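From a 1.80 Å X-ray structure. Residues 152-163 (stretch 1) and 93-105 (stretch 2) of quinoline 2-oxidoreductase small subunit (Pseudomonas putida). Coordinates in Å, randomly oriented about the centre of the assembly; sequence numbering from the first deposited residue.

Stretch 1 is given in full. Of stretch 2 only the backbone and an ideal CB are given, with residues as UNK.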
ATOM      1  N   ASP A 152      -2.272  18.429 -32.059  1.00 18.69           N
ATOM      2  CA  ASP A 152      -3.716  18.407 -32.292  1.00 20.05           C
ATOM      3  C   ASP A 152      -4.462  18.922 -31.062  1.00 20.17           C
ATOM      4  O   ASP A 152      -5.377  19.735 -31.174  1.00 20.12           O
ATOM      5  CB  ASP A 152      -4.208  16.981 -32.565  1.00 19.46           C
ATOM      6  CG  ASP A 152      -3.681  16.404 -33.866  1.00 19.82           C
ATOM      7  OD1 ASP A 152      -3.835  15.177 -34.052  1.00 20.72           O
ATOM      8  OD2 ASP A 152      -3.134  17.155 -34.701  1.00 20.22           O
ATOM      9  N   ALA A 153      -4.074  18.425 -29.891  1.00 19.15           N
ATOM     10  CA  ALA A 153      -4.720  18.804 -28.642  1.00 20.06           C
ATOM     11  C   ALA A 153      -4.615  20.296 -28.338  1.00 20.71           C
ATOM     12  O   ALA A 153      -5.605  20.925 -27.964  1.00 21.01           O
ATOM     13  CB  ALA A 153      -4.142  17.992 -27.478  1.00 18.67           C
ATOM     14  N   ILE A 154      -3.420  20.855 -28.505  1.00 18.85           N
ATOM     15  CA  ILE A 154      -3.191  22.270 -28.222  1.00 20.15           C
ATOM     16  C   ILE A 154      -3.905  23.228 -29.179  1.00 19.90           C
ATOM     17  O   ILE A 154      -4.281  24.333 -28.784  1.00 20.59           O
ATOM     18  CB  ILE A 154      -1.677  22.582 -28.225  1.00 20.10           C
ATOM     19  CG1 ILE A 154      -0.991  21.771 -27.123  1.00 17.69           C
ATOM     20  CG2 ILE A 154      -1.441  24.084 -28.020  1.00 19.16           C
ATOM     21  CD1 ILE A 154       0.522  21.782 -27.191  1.00 16.37           C
ATOM     22  N   THR A 155      -4.102  22.802 -30.423  1.00 18.46           N
ATOM     23  CA  THR A 155      -4.764  23.642 -31.417  1.00 20.18           C
ATOM     24  C   THR A 155      -6.256  23.368 -31.539  1.00 19.00           C
ATOM     25  O   THR A 155      -6.920  23.915 -32.418  1.00 20.25           O
ATOM     26  CB  THR A 155      -4.123  23.473 -32.815  1.00 20.70           C
ATOM     27  OG1 THR A 155      -4.117  22.086 -33.182  1.00 20.84           O
ATOM     28  CG2 THR A 155      -2.700  24.004 -32.817  1.00 20.75           C
ATOM     29  N   ASP A 156      -6.777  22.521 -30.658  1.00 18.46           N
ATOM     30  CA  ASP A 156      -8.198  22.180 -30.661  1.00 20.22           C
ATOM     31  C   ASP A 156      -9.005  23.461 -30.444  1.00 19.64           C
ATOM     32  O   ASP A 156      -8.683  24.263 -29.569  1.00 17.37           O
ATOM     33  CB  ASP A 156      -8.498  21.185 -29.537  1.00 20.69           C
ATOM     34  CG  ASP A 156      -9.937  20.713 -29.543  1.00 24.37           C
ATOM     35  OD1 ASP A 156     -10.217  19.669 -30.163  1.00 23.66           O
ATOM     36  OD2 ASP A 156     -10.793  21.393 -28.930  1.00 24.06           O
ATOM     37  N   PRO A 157     -10.078  23.660 -31.227  1.00 22.14           N
ATOM     38  CA  PRO A 157     -10.901  24.869 -31.088  1.00 21.91           C
ATOM     39  C   PRO A 157     -11.514  25.102 -29.703  1.00 21.77           C
ATOM     40  O   PRO A 157     -11.720  26.245 -29.304  1.00 22.86           O
ATOM     41  CB  PRO A 157     -11.948  24.703 -32.192  1.00 23.78           C
ATOM     42  CG  PRO A 157     -12.072  23.208 -32.331  1.00 24.94           C
ATOM     43  CD  PRO A 157     -10.634  22.754 -32.251  1.00 21.92           C
ATOM     44  N   ALA A 158     -11.798  24.031 -28.967  1.00 20.04           N
ATOM     45  CA  ALA A 158     -12.364  24.167 -27.627  1.00 21.07           C
ATOM     46  C   ALA A 158     -11.302  24.726 -26.680  1.00 21.60           C
ATOM     47  O   ALA A 158     -11.618  25.439 -25.722  1.00 20.37           O
ATOM     48  CB  ALA A 158     -12.862  22.821 -27.120  1.00 20.13           C
ATOM     49  N   VAL A 159     -10.043  24.392 -26.955  1.00 21.16           N
ATOM     50  CA  VAL A 159      -8.926  24.877 -26.150  1.00 21.48           C
ATOM     51  C   VAL A 159      -8.722  26.370 -26.402  1.00 22.24           C
ATOM     52  O   VAL A 159      -8.525  27.150 -25.466  1.00 22.90           O
ATOM     53  CB  VAL A 159      -7.616  24.118 -26.494  1.00 22.19           C
ATOM     54  CG1 VAL A 159      -6.427  24.782 -25.815  1.00 21.61           C
ATOM     55  CG2 VAL A 159      -7.729  22.675 -26.046  1.00 20.31           C
ATOM     56  N   ALA A 160      -8.775  26.763 -27.670  1.00 22.76           N
ATOM     57  CA  ALA A 160      -8.608  28.165 -28.033  1.00 25.52           C
ATOM     58  C   ALA A 160      -9.707  28.994 -27.373  1.00 26.78           C
ATOM     59  O   ALA A 160      -9.451  30.074 -26.844  1.00 28.27           O
ATOM     60  CB  ALA A 160      -8.662  28.324 -29.553  1.00 25.11           C
ATOM     61  N   GLU A 161     -10.932  28.479 -27.401  1.00 27.23           N
ATOM     62  CA  GLU A 161     -12.067  29.169 -26.798  1.00 29.03           C
ATOM     63  C   GLU A 161     -11.856  29.341 -25.294  1.00 28.62           C
ATOM     64  O   GLU A 161     -12.068  30.425 -24.745  1.00 28.00           O
ATOM     65  CB  GLU A 161     -13.356  28.385 -27.066  1.00 31.55           C
ATOM     66  CG  GLU A 161     -14.584  28.906 -26.321  1.00 37.60           C
ATOM     67  CD  GLU A 161     -14.993  30.312 -26.737  1.00 41.58           C
ATOM     68  OE1 GLU A 161     -15.918  30.871 -26.103  1.00 45.06           O
ATOM     69  OE2 GLU A 161     -14.401  30.858 -27.694  1.00 42.34           O
ATOM     70  N   ALA A 162     -11.438  28.269 -24.629  1.00 26.23           N
ATOM     71  CA  ALA A 162     -11.198  28.318 -23.194  1.00 25.39           C
ATOM     72  C   ALA A 162     -10.075  29.308 -22.891  1.00 24.75           C
ATOM     73  O   ALA A 162     -10.131  30.043 -21.902  1.00 26.09           O
ATOM     74  CB  ALA A 162     -10.837  26.928 -22.676  1.00 25.51           C
ATOM     75  N   ALA A 163      -9.059  29.325 -23.746  1.00 24.16           N
ATOM     76  CA  ALA A 163      -7.929  30.232 -23.576  1.00 24.16           C
ATOM     77  C   ALA A 163      -8.402  31.688 -23.612  1.00 26.98           C
ATOM     78  O   ALA A 163      -7.983  32.510 -22.793  1.00 25.41           O
ATOM     79  CB  ALA A 163      -6.899  29.990 -24.669  1.00 23.57           C
ATOM     80  N   UNK A  93      -9.618  20.325 -17.120  1.00 23.33           N
ATOM     81  CA  UNK A  93      -9.966  21.590 -17.752  1.00 23.24           C
ATOM     82  C   UNK A  93      -9.884  21.384 -19.257  1.00 22.34           C
ATOM     83  O   UNK A  93      -9.534  20.293 -19.717  1.00 21.71           O
ATOM     84  CB  UNK A  93      -9.048  22.724 -17.291  1.00 23.24           C
ATOM     85  N   UNK A  94     -10.219  22.411 -20.027  1.00 21.22           N
ATOM     86  CA  UNK A  94     -10.226  22.292 -21.479  1.00 19.99           C
ATOM     87  C   UNK A  94      -8.958  21.690 -22.080  1.00 19.38           C
ATOM     88  O   UNK A  94      -9.035  20.804 -22.933  1.00 18.06           O
ATOM     89  CB  UNK A  94     -10.456  23.675 -22.091  1.00 19.99           C
ATOM     90  N   UNK A  95      -7.800  22.176 -21.648  1.00 17.34           N
ATOM     91  CA  UNK A  95      -6.528  21.678 -22.174  1.00 18.56           C
ATOM     92  C   UNK A  95      -6.335  20.195 -21.868  1.00 17.09           C
ATOM     93  O   UNK A  95      -6.007  19.416 -22.760  1.00 18.38           O
ATOM     94  CB  UNK A  95      -5.364  22.484 -21.594  1.00 18.56           C
ATOM     95  N   UNK A  96      -6.539  19.814 -20.609  1.00 18.89           N
ATOM     96  CA  UNK A  96      -6.389  18.422 -20.187  1.00 18.50           C
ATOM     97  C   UNK A  96      -7.362  17.525 -20.935  1.00 18.88           C
ATOM     98  O   UNK A  96      -6.984  16.477 -21.462  1.00 16.13           O
ATOM     99  CB  UNK A  96      -6.605  18.290 -18.678  1.00 18.50           C
ATOM    100  N   UNK A  97      -8.623  17.941 -20.983  1.00 17.42           N
ATOM    101  CA  UNK A  97      -9.635  17.161 -21.676  1.00 18.43           C
ATOM    102  C   UNK A  97      -9.274  16.985 -23.143  1.00 17.39           C
ATOM    103  O   UNK A  97      -9.522  15.927 -23.730  1.00 17.29           O
ATOM    104  CB  UNK A  97     -11.006  17.827 -21.544  1.00 18.43           C
ATOM    105  N   UNK A  98      -8.680  18.018 -23.735  1.00 15.46           N
ATOM    106  CA  UNK A  98      -8.277  17.951 -25.130  1.00 15.98           C
ATOM    107  C   UNK A  98      -7.165  16.912 -25.309  1.00 16.16           C
ATOM    108  O   UNK A  98      -7.176  16.138 -26.268  1.00 15.48           O
ATOM    109  CB  UNK A  98      -7.816  19.325 -25.621  1.00 15.98           C
ATOM    110  N   UNK A  99      -6.198  16.907 -24.396  1.00 16.20           N
ATOM    111  CA  UNK A  99      -5.107  15.930 -24.466  1.00 16.87           C
ATOM    112  C   UNK A  99      -5.704  14.520 -24.494  1.00 17.58           C
ATOM    113  O   UNK A  99      -5.260  13.655 -25.254  1.00 16.60           O
ATOM    114  CB  UNK A  99      -4.148  16.091 -23.285  1.00 16.87           C
ATOM    115  N   UNK A 100      -6.718  14.301 -23.660  1.00 17.41           N
ATOM    116  CA  UNK A 100      -7.374  13.006 -23.571  1.00 18.89           C
ATOM    117  C   UNK A 100      -8.139  12.660 -24.848  1.00 19.41           C
ATOM    118  O   UNK A 100      -7.999  11.559 -25.383  1.00 18.77           O
ATOM    119  CB  UNK A 100      -8.325  12.985 -22.372  1.00 18.89           C
ATOM    120  N   UNK A 101      -8.949  13.598 -25.331  1.00 19.25           N
ATOM    121  CA  UNK A 101      -9.731  13.368 -26.544  1.00 19.02           C
ATOM    122  C   UNK A 101      -8.863  13.076 -27.764  1.00 18.15           C
ATOM    123  O   UNK A 101      -9.247  12.286 -28.628  1.00 17.86           O
ATOM    124  CB  UNK A 101     -10.616  14.584 -26.827  1.00 19.02           C
ATOM    125  N   UNK A 102      -7.694  13.704 -27.837  1.00 16.81           N
ATOM    126  CA  UNK A 102      -6.800  13.500 -28.972  1.00 16.14           C
ATOM    127  C   UNK A 102      -5.726  12.444 -28.736  1.00 15.59           C
ATOM    128  O   UNK A 102      -4.870  12.238 -29.593  1.00 16.17           O
ATOM    129  CB  UNK A 102      -6.127  14.826 -29.332  1.00 16.14           C
ATOM    130  N   UNK A 103      -5.778  11.781 -27.589  1.00 16.14           N
ATOM    131  CA  UNK A 103      -4.781  10.760 -27.254  1.00 14.89           C
ATOM    132  C   UNK A 103      -3.390  11.388 -27.376  1.00 14.24           C
ATOM    133  O   UNK A 103      -2.553  10.957 -28.173  1.00 16.64           O
ATOM    134  CB  UNK A 103      -4.913   9.536 -28.162  1.00 14.89           C
ATOM    135  N   UNK A 104      -3.160  12.421 -26.571  1.00 14.69           N
ATOM    136  CA  UNK A 104      -1.897  13.154 -26.566  1.00 16.76           C
ATOM    137  C   UNK A 104      -0.895  12.625 -25.536  1.00 15.57           C
ATOM    138  O   UNK A 104       0.135  13.244 -25.294  1.00 17.37           O
ATOM    139  CB  UNK A 104      -2.167  14.636 -26.298  1.00 16.76           C
ATOM    140  N   UNK A 105      -1.211  11.498 -24.910  1.00 16.01           N
ATOM    141  CA  UNK A 105      -0.298  10.891 -23.943  1.00 15.77           C
ATOM    142  C   UNK A 105      -0.459   9.366 -23.933  1.00 15.71           C
ATOM    143  O   UNK A 105      -1.511   8.834 -24.259  1.00 16.45           O
ATOM    144  CB  UNK A 105      -0.546  11.461 -22.545  1.00 15.77           C
TER

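Stretch 2 forms a helix over 94-101 that runs antiparallel to helix 157-163 of stretch 1, at an angle of 174° and an axial separation of 8.9 Å.

Position 93 precedes the helix, its CB sideways and out of contact with stretch 1. Such an N-cap site suits Ser, Thr, Asp or Asn; it is Asn93.

At 94 the CA-to-CB bond points toward stretch 1, and the ideal CB already lies 3.3 Å from Ala162 CB. Atoms beyond CB would have little room in that direction, so Gly or Ala fits best. The residue is Ala94, its methyl packed against that of Ala162.

Position 95 points sideways, with Val159 CG1 4.9 Å from the ideal CB. Any medium or large aliphatic side chain could reach this apolar surface. Leu95 does so with chi1 t and chi2 p, bringing CD1 to 4.2 Å from Val159 CG1.

Position 96 points away and is unconstrained by stretch 1; it is Gln96, whose OE1 accepts from Asn93 N (2.9 Å). Position 97, sideways and beyond contact, would also accept many residues, polar ones included. It is Asp97, considered again with 101.

At 98 the CB points toward stretch 1, with the ideal CB 3.4 Å from Val159 CG2 and 3.6 Å from Ala153 O. The site is tight and offers an acceptor, so Gly, Ala or Ser would suit, and a small donor would gain most. Ser98, with chi1 t, donates from OG to Ala153 O at 2.7 Å; that carbonyl otherwise receives a weak bond from Asp156 N.

Position 99 points sideways, its ideal CB 4.6 Å from Ala153 CB, with Ile154 farther along. A large apolar residue, Leu, Met or Phe, could span both. Phe99 places CD1 3.7 Å from Ala153 CB and CE1 4.2 Å from Ile154 CG1.

Position 100 points away and leaves the choice open; it is Arg100.

At 101 the CB points toward stretch 1, and the ideal CB lies 6.1 Å from Asp156 OD1. A long cationic chain, Arg or Lys, is the natural candidate. Arg101 forms a salt bridge from NH1 to Asp156 OD2 (3.1 Å), while its NE bonds Asp97 OD1 (2.7 Å), so one guanidinium links two acids. Asp156 OD2 also accepts from Ala158 N (2.8 Å), capping the following helix.

At 102 the CA-to-CB bond points toward stretch 1, with the ideal CB 4.2 Å from Ala153 CB and 4.3 Å from Asp152 CB. A flat or polar side chain could cover this backbone. His102 lays one ring face over Ala153 N and Asp152 O; ND1 donates to Ser98 O (3.2 Å).

Position 103 has positive phi (54°), where Gly or Asn is common; His103 adopts it in a Schellman motif. At 104 the ideal CB points toward stretch 1, 4.1 Å from Ala153 CB, and a small apolar residue suffices: Ala104. Position 105, extended and out of reach, is left open by stretch 1 and could take many residues; it is Leu105.

Stretch 2, residues 93-105: NALQDSFRRHHAL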
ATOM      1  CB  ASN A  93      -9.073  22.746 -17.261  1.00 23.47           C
ATOM      2  CG  ASN A  93      -7.648  22.684 -17.781  1.00 22.52           C
ATOM      3  OD1 ASN A  93      -6.831  23.535 -17.427  1.00 25.28           O
ATOM      4  ND2 ASN A  93      -7.342  21.701 -18.618  1.00 21.80           N
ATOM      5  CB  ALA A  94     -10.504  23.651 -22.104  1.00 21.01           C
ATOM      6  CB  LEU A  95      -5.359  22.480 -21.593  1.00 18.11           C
ATOM      7  CG  LEU A  95      -3.964  22.093 -22.103  1.00 19.69           C
ATOM      8  CD1 LEU A  95      -3.923  22.180 -23.623  1.00 16.81           C
ATOM      9  CD2 LEU A  95      -2.918  23.014 -21.477  1.00 18.86           C
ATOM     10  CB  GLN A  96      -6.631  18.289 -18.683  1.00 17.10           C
ATOM     11  CG  GLN A  96      -5.619  19.028 -17.825  1.00 19.84           C
ATOM     12  CD  GLN A  96      -6.020  19.057 -16.366  1.00 20.20           C
ATOM     13  OE1 GLN A  96      -7.105  19.531 -16.023  1.00 19.08           O
ATOM     14  NE2 GLN A  96      -5.147  18.552 -15.495  1.00 16.83           N
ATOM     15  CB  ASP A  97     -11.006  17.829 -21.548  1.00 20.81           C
ATOM     16  CG  ASP A  97     -12.074  17.105 -22.336  1.00 24.95           C
ATOM     17  OD1 ASP A  97     -12.419  17.567 -23.444  1.00 28.60           O
ATOM     18  OD2 ASP A  97     -12.555  16.064 -21.850  1.00 26.92           O
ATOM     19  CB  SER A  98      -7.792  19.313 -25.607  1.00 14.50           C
ATOM     20  OG  SER A  98      -7.541  19.282 -26.997  1.00 15.93           O
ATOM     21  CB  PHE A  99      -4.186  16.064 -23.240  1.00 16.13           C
ATOM     22  CG  PHE A  99      -2.966  16.907 -23.482  1.00 17.01           C
ATOM     23  CD1 PHE A  99      -3.083  18.229 -23.915  1.00 16.50           C
ATOM     24  CD2 PHE A  99      -1.694  16.381 -23.273  1.00 15.93           C
ATOM     25  CE1 PHE A  99      -1.953  19.010 -24.137  1.00 17.43           C
ATOM     26  CE2 PHE A  99      -0.552  17.158 -23.493  1.00 16.32           C
ATOM     27  CZ  PHE A  99      -0.681  18.474 -23.924  1.00 18.41           C
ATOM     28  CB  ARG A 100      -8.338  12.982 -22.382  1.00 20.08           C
ATOM     29  CG  ARG A 100      -8.938  11.617 -22.126  1.00 26.01           C
ATOM     30  CD  ARG A 100     -10.038  11.674 -21.094  1.00 32.54           C
ATOM     31  NE  ARG A 100     -10.562  10.341 -20.818  1.00 41.07           N
ATOM     32  CZ  ARG A 100     -11.758  10.107 -20.290  1.00 43.37           C
ATOM     33  NH1 ARG A 100     -12.552  11.124 -19.983  1.00 45.78           N
ATOM     34  NH2 ARG A 100     -12.157   8.860 -20.071  1.00 43.82           N
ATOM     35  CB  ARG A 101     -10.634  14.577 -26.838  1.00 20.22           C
ATOM     36  CG  ARG A 101     -11.795  14.733 -25.868  1.00 22.05           C
ATOM     37  CD  ARG A 101     -12.760  15.841 -26.293  1.00 22.05           C
ATOM     38  NE  ARG A 101     -12.214  17.188 -26.121  1.00 22.52           N
ATOM     39  CZ  ARG A 101     -11.693  17.924 -27.095  1.00 22.90           C
ATOM     40  NH1 ARG A 101     -11.229  19.136 -26.829  1.00 23.79           N
ATOM     41  NH2 ARG A 101     -11.639  17.456 -28.336  1.00 25.24           N
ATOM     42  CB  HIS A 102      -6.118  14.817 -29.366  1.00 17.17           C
ATOM     43  CG  HIS A 102      -7.035  15.796 -30.035  1.00 20.07           C
ATOM     44  ND1 HIS A 102      -7.770  16.728 -29.335  1.00 22.87           N
ATOM     45  CD2 HIS A 102      -7.348  15.973 -31.340  1.00 19.09           C
ATOM     46  CE1 HIS A 102      -8.496  17.440 -30.181  1.00 20.76           C
ATOM     47  NE2 HIS A 102      -8.258  17.002 -31.403  1.00 23.81           N
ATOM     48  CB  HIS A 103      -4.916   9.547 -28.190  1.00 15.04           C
ATOM     49  CG  HIS A 103      -4.023   8.396 -27.825  1.00 14.87           C
ATOM     50  ND1 HIS A 103      -3.807   8.009 -26.519  1.00 16.58           N
ATOM     51  CD2 HIS A 103      -3.329   7.523 -28.595  1.00 15.68           C
ATOM     52  CE1 HIS A 103      -3.020   6.947 -26.500  1.00 16.12           C
ATOM     53  NE2 HIS A 103      -2.716   6.632 -27.746  1.00 17.03           N
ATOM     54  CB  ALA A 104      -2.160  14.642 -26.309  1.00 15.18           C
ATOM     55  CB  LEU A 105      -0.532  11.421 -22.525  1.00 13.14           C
ATOM     56  CG  LEU A 105      -1.873  11.072 -21.897  1.00 14.70           C
ATOM     57  CD1 LEU A 105      -1.740  10.993 -20.385  1.00 13.29           C
ATOM     58  CD2 LEU A 105      -2.902  12.126 -22.307  1.00 15.66           C
TER
HETATM   59  O   HOH W   1      -9.895  19.209 -33.175  1.00 35.42           O
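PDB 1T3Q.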